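Local coordinates for glycoside Hydrolase (Bacteroides plebeius, PDB 5T3B), which is assigned to glycoside hydrolase family 50 and probably hydrolyses glycosidic bonds in a polysaccharide, at residues A[45-50]-A[364-369]; A[80-83]-A[88-91]; A[140-145]-A[149-154]. All coordinates share one frame; numbering follows the deposited sequence.

Contact 1: A[45-50]-A[364-369]; sequences VEYAEK and SKWSPE. With EDO (1,2-ethanediol), chain P; EDO (1,2-ethanediol), chain E.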
loop_
_atom_site.group_PDB
_atom_site.type_symbol
_atom_site.label_atom_id
_atom_site.label_comp_id
_atom_site.label_asym_id
_atom_site.label_seq_id
_atom_site.Cartn_x
_atom_site.Cartn_y
_atom_site.Cartn_z
ATOM N N VAL A 45 5.684 -20.487 -13.013
ATOM C CA VAL A 45 6.360 -20.241 -11.751
ATOM C C VAL A 45 5.649 -21.072 -10.697
ATOM O O VAL A 45 4.416 -21.066 -10.601
ATOM C CB VAL A 45 6.354 -18.763 -11.343
ATOM C CG1 VAL A 45 6.888 -18.584 -9.954
ATOM C CG2 VAL A 45 7.135 -17.949 -12.355
ATOM N N GLU A 46 6.415 -21.847 -9.961
ATOM C CA GLU A 46 5.859 -22.611 -8.860
ATOM C C GLU A 46 5.684 -21.747 -7.606
ATOM O O GLU A 46 6.576 -20.995 -7.246
ATOM C CB GLU A 46 6.740 -23.801 -8.480
ATOM C CG GLU A 46 6.866 -24.909 -9.533
ATOM C CD GLU A 46 7.651 -26.055 -8.860
ATOM O OE1 GLU A 46 8.872 -25.915 -8.799
ATOM O OE2 GLU A 46 7.016 -26.956 -8.233
ATOM N N TYR A 47 4.561 -21.877 -6.913
ATOM C CA TYR A 47 4.410 -21.248 -5.632
ATOM C C TYR A 47 3.635 -22.073 -4.632
ATOM O O TYR A 47 2.799 -22.886 -5.045
ATOM C CB TYR A 47 3.833 -19.824 -5.733
ATOM C CG TYR A 47 2.335 -19.736 -5.957
ATOM C CD1 TYR A 47 1.475 -19.784 -4.868
ATOM C CD2 TYR A 47 1.786 -19.476 -7.189
ATOM C CE1 TYR A 47 0.107 -19.607 -5.038
ATOM C CE2 TYR A 47 0.422 -19.288 -7.333
ATOM C CZ TYR A 47 -0.392 -19.394 -6.250
ATOM O OH TYR A 47 -1.736 -19.175 -6.418
ATOM N N ALA A 48 3.889 -21.819 -3.355
ATOM C CA ALA A 48 3.181 -22.471 -2.258
ATOM C C ALA A 48 2.588 -21.403 -1.380
ATOM O O ALA A 48 3.176 -20.330 -1.199
ATOM C CB ALA A 48 4.119 -23.354 -1.417
ATOM N N GLU A 49 1.462 -21.675 -0.713
ATOM C CA GLU A 49 0.840 -20.686 0.111
ATOM C C GLU A 49 1.548 -20.523 1.440
ATOM O O GLU A 49 1.443 -19.482 2.073
ATOM C CB GLU A 49 -0.652 -21.030 0.262
ATOM C CG GLU A 49 -1.351 -20.844 -1.099
ATOM C CD GLU A 49 -2.857 -21.029 -1.027
ATOM O OE1 GLU A 49 -3.352 -21.953 -0.364
ATOM O OE2 GLU A 49 -3.550 -20.177 -1.614
ATOM N N LYS A 50 2.219 -21.575 1.889
ATOM C CA LYS A 50 3.036 -21.623 3.071
ATOM C C LYS A 50 4.197 -22.580 2.763
ATOM O O LYS A 50 4.085 -23.416 1.880
ATOM C CB LYS A 50 2.286 -22.072 4.310
ATOM C CG LYS A 50 1.307 -21.026 4.876
ATOM C CD LYS A 50 1.982 -19.820 5.568
ATOM C CE LYS A 50 0.945 -18.839 5.992
ATOM N NZ LYS A 50 1.454 -17.677 6.725
ATOM N N SER A 364 -2.744 -12.884 -1.212
ATOM C CA SER A 364 -3.474 -14.131 -1.444
ATOM C C SER A 364 -3.913 -14.350 -2.842
ATOM O O SER A 364 -4.701 -15.290 -3.108
ATOM C CB SER A 364 -4.611 -14.324 -0.450
ATOM O OG SER A 364 -4.083 -14.254 0.901
ATOM N N LYS A 365 -3.411 -13.519 -3.769
ATOM C CA LYS A 365 -3.684 -13.651 -5.205
ATOM C C LYS A 365 -2.398 -13.667 -5.978
ATOM O O LYS A 365 -1.462 -12.893 -5.712
ATOM C CB LYS A 365 -4.574 -12.526 -5.724
ATOM C CG LYS A 365 -5.991 -12.538 -5.176
ATOM C CD LYS A 365 -6.878 -13.702 -5.600
ATOM C CE LYS A 365 -8.135 -13.724 -4.733
ATOM N NZ LYS A 365 -7.836 -14.055 -3.307
ATOM N N TRP A 366 -2.305 -14.576 -6.929
ATOM C CA TRP A 366 -1.147 -14.590 -7.790
ATOM C C TRP A 366 -1.168 -13.381 -8.726
ATOM O O TRP A 366 -0.120 -12.789 -9.038
ATOM C CB TRP A 366 -1.055 -15.937 -8.553
ATOM C CG TRP A 366 0.191 -16.047 -9.362
ATOM C CD1 TRP A 366 0.304 -16.088 -10.728
ATOM C CD2 TRP A 366 1.524 -16.141 -8.841
ATOM N NE1 TRP A 366 1.615 -16.223 -11.081
ATOM C CE2 TRP A 366 2.390 -16.225 -9.937
ATOM C CE3 TRP A 366 2.047 -16.174 -7.557
ATOM C CZ2 TRP A 366 3.771 -16.364 -9.774
ATOM C CZ3 TRP A 366 3.396 -16.259 -7.408
ATOM C CH2 TRP A 366 4.240 -16.373 -8.506
ATOM N N SER A 367 -2.358 -13.083 -9.274
ATOM C CA SER A 367 -2.518 -12.013 -10.246
ATOM C C SER A 367 -3.452 -10.938 -9.676
ATOM O O SER A 367 -4.514 -11.251 -9.118
ATOM C CB SER A 367 -3.124 -12.559 -11.517
ATOM O OG SER A 367 -2.402 -13.641 -12.038
ATOM N N PRO A 368 -3.107 -9.653 -9.858
ATOM C CA PRO A 368 -4.098 -8.616 -9.593
ATOM C C PRO A 368 -5.394 -8.870 -10.346
ATOM O O PRO A 368 -5.334 -9.321 -11.486
ATOM C CB PRO A 368 -3.385 -7.369 -10.082
ATOM C CG PRO A 368 -1.974 -7.685 -9.972
ATOM C CD PRO A 368 -1.856 -9.089 -10.357
ATOM N N GLU A 369 -6.537 -8.650 -9.698
ATOM C CA GLU A 369 -7.808 -9.053 -10.289
ATOM C C GLU A 369 -8.405 -7.854 -11.021
ATOM O O GLU A 369 -8.933 -6.960 -10.391
ATOM C CB GLU A 369 -8.717 -9.519 -9.165
ATOM C CG GLU A 369 -8.206 -10.753 -8.442
ATOM C CD GLU A 369 -8.779 -10.893 -7.067
ATOM O OE1 GLU A 369 -8.407 -10.075 -6.172
ATOM O OE2 GLU A 369 -9.623 -11.781 -6.896
HETATM C C1 EDO P . -3.260 -15.107 -15.682
HETATM O O1 EDO P . -3.647 -14.124 -14.698
HETATM C C2 EDO P . -1.887 -15.623 -15.338
HETATM O O2 EDO P . -0.749 -15.234 -16.206
HETATM C C1 EDO E . -9.224 -12.564 0.657
HETATM O O1 EDO E . -8.745 -13.192 -0.558
HETATM C C2 EDO E . -8.163 -12.672 1.773
HETATM O O2 EDO E . -7.168 -11.665 1.400
#
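Tyr47 and Trp366 lay their rings against each other where the strand 39-48 meets a loop of the catalytic domain. Glycoside hydrolase family 50 enzymes have a (beta/alpha)8-barrel catalytic domain, and the loop 364-369 is consistent with a connection from its strand 358-361 to helix 370-379. The tight part of the contact is aromatic and aliphatic. The two rings form a strongly displaced, near-parallel pair, with 10° between their planes. The centroid of the Tyr47 ring lies 4.6 Å from that of the six-membered ring of Trp366. Closest of all, Tyr47 CD2 sits over one face of the indole, near its rim, at 3.3 Å from Trp366 CE3. Val45 meets the far end of the indole: its CG1 lies 3.7 Å from Trp366 CH2, and its side chain approaches roughly perpendicular to that of Trp366. The indole reaches both residues because Trp366 CG is anti to the backbone N (chi1 -175°). Other residues surround the pair. Phe407 stacks on Tyr47, His421 stacks on Trp366, and Trp366 NE1 is hydrogen-bonded to Thr60 OG1. Ala58 of the neighbouring strand touches both side chains.

The solvent side of the contact is looser. Ser364 is exposed, and Lys365 starts away from the strand. Ser367 also takes no part in the packing against the strand and meets a small molecule instead. Its OG has a protein partner, His421 NE2, and also shares a 3.0 Å hydrogen bond with O1 of an ethanediol, probably from the crystallisation liquor.

Contact 2: A[80-83]-A[88-91]; sequences LQSV and SYAK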
loop_
_atom_site.group_PDB
_atom_site.type_symbol
_atom_site.label_atom_id
_atom_site.label_comp_id
_atom_site.label_asym_id
_atom_site.label_seq_id
_atom_site.Cartn_x
_atom_site.Cartn_y
_atom_site.Cartn_z
ATOM N N LEU A 80 18.213 7.036 -14.548
ATOM C CA LEU A 80 18.373 8.244 -13.722
ATOM C C LEU A 80 18.372 9.526 -14.542
ATOM O O LEU A 80 17.951 10.571 -14.024
ATOM C CB LEU A 80 19.598 8.127 -12.790
ATOM C CG LEU A 80 19.415 7.022 -11.726
ATOM C CD1 LEU A 80 20.795 6.826 -11.106
ATOM C CD2 LEU A 80 18.356 7.319 -10.651
ATOM N N GLN A 81 18.744 9.459 -15.806
ATOM C CA GLN A 81 18.641 10.608 -16.678
ATOM C C GLN A 81 17.225 10.949 -17.126
ATOM O O GLN A 81 17.010 12.061 -17.615
ATOM C CB GLN A 81 19.570 10.458 -17.936
ATOM C CG GLN A 81 21.051 10.420 -17.579
ATOM C CD GLN A 81 21.900 10.974 -18.658
ATOM O OE1 GLN A 81 22.685 11.869 -18.425
ATOM N NE2 GLN A 81 21.676 10.510 -19.865
ATOM N N SER A 82 16.280 10.002 -16.925
ATOM C CA SER A 82 14.893 10.183 -17.396
ATOM C C SER A 82 13.920 10.682 -16.362
ATOM O O SER A 82 12.806 11.079 -16.705
ATOM C CB SER A 82 14.350 8.875 -17.937
ATOM O OG SER A 82 14.075 7.890 -16.957
ATOM N N VAL A 83 14.375 10.679 -15.110
ATOM C CA VAL A 83 13.570 11.080 -13.994
ATOM C C VAL A 83 14.175 12.229 -13.219
ATOM O O VAL A 83 15.403 12.435 -13.272
ATOM C CB VAL A 83 13.193 9.904 -13.059
ATOM C CG1 VAL A 83 12.345 8.854 -13.745
ATOM C CG2 VAL A 83 14.432 9.305 -12.434
ATOM N N SER A 88 10.119 11.146 -10.656
ATOM C CA SER A 88 9.035 11.431 -11.587
ATOM C C SER A 88 9.560 11.518 -12.996
ATOM O O SER A 88 10.704 11.986 -13.185
ATOM C CB SER A 88 8.427 12.784 -11.242
ATOM O OG SER A 88 8.088 12.843 -9.852
ATOM N N TYR A 89 8.778 11.086 -13.966
ATOM C CA TYR A 89 9.220 11.168 -15.337
ATOM C C TYR A 89 9.398 12.631 -15.736
ATOM O O TYR A 89 8.504 13.405 -15.548
ATOM C CB TYR A 89 8.268 10.452 -16.255
ATOM C CG TYR A 89 8.823 10.223 -17.646
ATOM C CD1 TYR A 89 9.920 9.425 -17.814
ATOM C CD2 TYR A 89 8.309 10.875 -18.765
ATOM C CE1 TYR A 89 10.464 9.174 -19.045
ATOM C CE2 TYR A 89 8.883 10.643 -20.012
ATOM C CZ TYR A 89 9.972 9.818 -20.141
ATOM O OH TYR A 89 10.537 9.553 -21.361
ATOM N N ALA A 90 10.573 12.944 -16.308
ATOM C CA ALA A 90 10.917 14.332 -16.525
ATOM C C ALA A 90 10.826 14.784 -17.986
ATOM O O ALA A 90 11.014 15.968 -18.285
ATOM C CB ALA A 90 12.363 14.550 -15.992
ATOM N N LYS A 91 10.536 13.843 -18.884
ATOM C CA LYS A 91 10.731 14.061 -20.312
ATOM C C LYS A 91 9.491 14.009 -21.185
ATOM O O LYS A 91 9.575 14.021 -22.416
ATOM C CB LYS A 91 11.767 13.040 -20.815
ATOM C CG LYS A 91 13.114 13.024 -20.082
ATOM C CD LYS A 91 13.869 14.307 -20.193
ATOM C CE LYS A 91 15.294 14.132 -19.690
ATOM N NZ LYS A 91 15.960 15.477 -19.752
HETATM O O HOH W 1 18.672 14.114 -18.590
#
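Ser88 meets Val83 through its backbone carbonyl. Its O atom lies 3.1 Å from Val83 CA in a CA-H...O contact bent to 127° at the hydrogen, and Val83 CB and CG1 lean on the same oxygen. The Ser88 side chain points away from 80-83, and its OG is hydrogen-bonded to Asp115.

Tyr89 comes next. Its CA lies across from that of Val83, and the two backbones form a single beta bridge. The side chain also starts away from the helix end, yet the ring returns to it. With CG anti to the backbone N (chi1 -167°), Tyr89 CD1 stands 3.5 Å from Ser82 O and CE1 lies 4.1 Å from Ser82 CB. The ring also meets that of Tyr473, with the planes inclined to each other. Without the ring, as with an alanine here, Ser82 would probably lose its cover and Tyr473 its aromatic neighbour.

This is a chain reversal at the end of helix 76-82. A short loop brings 88-91 back past the residues that close the helix. Ala90 N makes the backbone bond of the reversal, donating to Ser82 O at 2.9 Å with an N-H...O angle of 162°. Its CB rests near the same carbonyl.

At Lys91 the contact reaches its exposed side. The backbone N lies above one face of the Tyr89 ring. The side chain bends at chi2 and runs back along the helix end, where Lys91 CE is 3.4 Å from Gln81 O. A water donates to Gln81 O at 2.8 Å and accepts a weak bond from Lys91 NZ.

Contact 3: A[140-145]-A[149-154]; sequences KLYSSV and VAKSQK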
loop_
_atom_site.group_PDB
_atom_site.type_symbol
_atom_site.label_atom_id
_atom_site.label_comp_id
_atom_site.label_asym_id
_atom_site.label_seq_id
_atom_site.Cartn_x
_atom_site.Cartn_y
_atom_site.Cartn_z
ATOM N N LYS A 140 29.258 -2.287 9.990
ATOM C CA LYS A 140 30.272 -2.491 8.937
ATOM C C LYS A 140 29.870 -1.801 7.639
ATOM O O LYS A 140 30.750 -1.450 6.837
ATOM C CB LYS A 140 30.498 -3.974 8.679
ATOM C CG LYS A 140 31.078 -4.694 9.860
ATOM C CD LYS A 140 31.189 -6.190 9.513
ATOM C CE LYS A 140 31.408 -7.071 10.705
ATOM N NZ LYS A 140 31.244 -8.461 10.252
ATOM N N LEU A 141 28.572 -1.643 7.400
ATOM C CA LEU A 141 28.090 -1.116 6.133
ATOM C C LEU A 141 27.700 0.355 6.153
ATOM O O LEU A 141 27.608 0.964 5.080
ATOM C CB LEU A 141 26.897 -1.950 5.655
ATOM C CG LEU A 141 27.272 -3.406 5.267
ATOM C CD1 LEU A 141 26.021 -4.240 5.072
ATOM C CD2 LEU A 141 28.104 -3.441 4.023
ATOM N N TYR A 142 27.431 0.888 7.335
ATOM C CA TYR A 142 26.925 2.250 7.482
ATOM C C TYR A 142 27.585 2.876 8.685
ATOM O O TYR A 142 27.601 2.265 9.741
ATOM C CB TYR A 142 25.393 2.254 7.678
ATOM C CG TYR A 142 24.608 1.508 6.638
ATOM C CD1 TYR A 142 24.196 0.194 6.886
ATOM C CD2 TYR A 142 24.332 2.022 5.398
ATOM C CE1 TYR A 142 23.486 -0.522 5.925
ATOM C CE2 TYR A 142 23.602 1.280 4.441
ATOM C CZ TYR A 142 23.180 -0.020 4.736
ATOM O OH TYR A 142 22.470 -0.737 3.851
ATOM N N SER A 143 28.083 4.101 8.515
ATOM C CA SER A 143 28.863 4.738 9.549
ATOM C C SER A 143 28.052 5.593 10.502
ATOM O O SER A 143 28.545 6.033 11.523
ATOM C CB SER A 143 29.976 5.557 8.890
ATOM O OG SER A 143 29.425 6.583 8.137
ATOM N N SER A 144 26.784 5.806 10.161
ATOM C CA SER A 144 25.895 6.699 10.922
ATOM C C SER A 144 24.488 6.483 10.381
ATOM O O SER A 144 24.315 5.906 9.301
ATOM C CB SER A 144 26.257 8.143 10.727
ATOM O OG SER A 144 26.096 8.604 9.421
ATOM N N VAL A 145 23.495 7.023 11.113
ATOM C CA VAL A 145 22.122 7.044 10.593
ATOM C C VAL A 145 22.019 7.797 9.301
ATOM O O VAL A 145 21.397 7.334 8.337
ATOM C CB VAL A 145 21.162 7.531 11.677
ATOM C CG1 VAL A 145 19.756 7.666 11.100
ATOM C CG2 VAL A 145 21.192 6.571 12.878
ATOM N N VAL A 149 20.710 6.498 5.561
ATOM C CA VAL A 149 19.671 7.093 4.704
ATOM C C VAL A 149 20.249 7.453 3.346
ATOM O O VAL A 149 19.662 7.188 2.293
ATOM C CB VAL A 149 18.902 8.257 5.328
ATOM C CG1 VAL A 149 17.792 8.651 4.380
ATOM C CG2 VAL A 149 18.369 7.895 6.701
ATOM N N ALA A 150 21.442 8.066 3.353
ATOM C CA ALA A 150 22.021 8.515 2.084
ATOM C C ALA A 150 22.330 7.363 1.154
ATOM O O ALA A 150 22.045 7.393 -0.064
ATOM C CB ALA A 150 23.251 9.331 2.393
ATOM N N LYS A 151 22.994 6.341 1.713
ATOM C CA LYS A 151 23.292 5.204 0.900
ATOM C C LYS A 151 22.052 4.515 0.399
ATOM O O LYS A 151 22.016 4.024 -0.733
ATOM C CB LYS A 151 24.147 4.216 1.682
ATOM C CG LYS A 151 25.622 4.585 1.784
ATOM C CD LYS A 151 26.370 3.683 2.803
ATOM C CE LYS A 151 27.871 3.820 2.620
ATOM N NZ LYS A 151 28.581 3.342 3.843
ATOM N N SER A 152 21.067 4.461 1.288
ATOM C CA SER A 152 19.812 3.840 0.857
ATOM C C SER A 152 19.070 4.592 -0.223
ATOM O O SER A 152 18.526 3.980 -1.167
ATOM C CB SER A 152 18.915 3.648 2.070
ATOM O OG SER A 152 19.489 2.790 3.041
ATOM N N GLN A 153 19.034 5.921 -0.106
ATOM C CA GLN A 153 18.369 6.710 -1.155
ATOM C C GLN A 153 19.005 6.432 -2.489
ATOM O O GLN A 153 18.301 6.237 -3.493
ATOM C CB GLN A 153 18.420 8.186 -0.811
ATOM C CG GLN A 153 17.575 9.048 -1.727
ATOM C CD GLN A 153 18.224 9.397 -3.035
ATOM O OE1 GLN A 153 19.417 9.405 -3.163
ATOM N NE2 GLN A 153 17.418 9.692 -4.009
ATOM N N LYS A 154 20.333 6.326 -2.544
ATOM C CA LYS A 154 21.018 6.064 -3.787
ATOM C C LYS A 154 20.761 4.636 -4.298
ATOM O O LYS A 154 20.396 4.400 -5.420
ATOM C CB LYS A 154 22.519 6.332 -3.602
ATOM C CG LYS A 154 23.307 6.101 -4.863
ATOM C CD LYS A 154 24.785 6.554 -4.597
ATOM C CE LYS A 154 25.807 5.705 -5.315
ATOM N NZ LYS A 154 25.638 5.582 -6.753
HETATM O O HOH W 2 20.247 0.195 2.607
#
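Leu141 and Tyr142 meet Lys151 in a helix-loop-helix corner at the periphery of the molecule. Helix 135-141 ends here, three residues turn the chain, and helix 145-158 begins, with Val145, Val149, Ala150 and Gln153 touching helix 169-182. The two segments are joined mainly by one long lysine. Beyond CG the Lys151 chain is extended, which carries NZ across to Leu141 O, at the end of the preceding helix, for a 2.9 Å hydrogen bond. The donor is tilted 31° from the carbonyl plane. The ammonium group is gripped a second time by a salt bridge to Asp147. On the way Lys151 passes the Tyr142 ring at an oblique angle, with Lys151 CD 3.7 Å from Tyr142 CD2. That ring is buried, meets Phe138 and packs edge-to-face with Trp148.

Ser144 caps the start of the next helix: its OG is hydrogen-bonded to the backbone N of Asp147. The Asp147 side chain also accepts a bond from Ser143 N, so this one carboxylate ties the loop to the lysine. Past the cap, Val149 N donates to Val145 O at 3.0 Å, an ordinary early helical bond, and Val149 CG2 packs against the same oxygen. Deeper in, a water bridges the two segments: it lies 2.7 Å from Tyr142 OH and donates to Ser152 OG, also at 2.7 Å.

How the contacts relate
The contacts follow two scales along the chain. Contact 1 joins parts more than 300 residues apart, and contacts 2 and 3 both lie in the chain between its two segments. Those two are local: contact 2 closes just after helix 76-82, and contact 3 comes later, between helices 135-141 and 145-158. Contact 2 and contact 3 are neighbours, with nearest atoms about 6 Å apart and centres about 24 Å apart, but they do not touch. Contact 1 lies on another side of the molecule, its centre about 33 Å from that of contact 2 and about 34 Å from that of contact 3. It ties the N-terminal strand 39-48 to a late loop, while the others shape single turns.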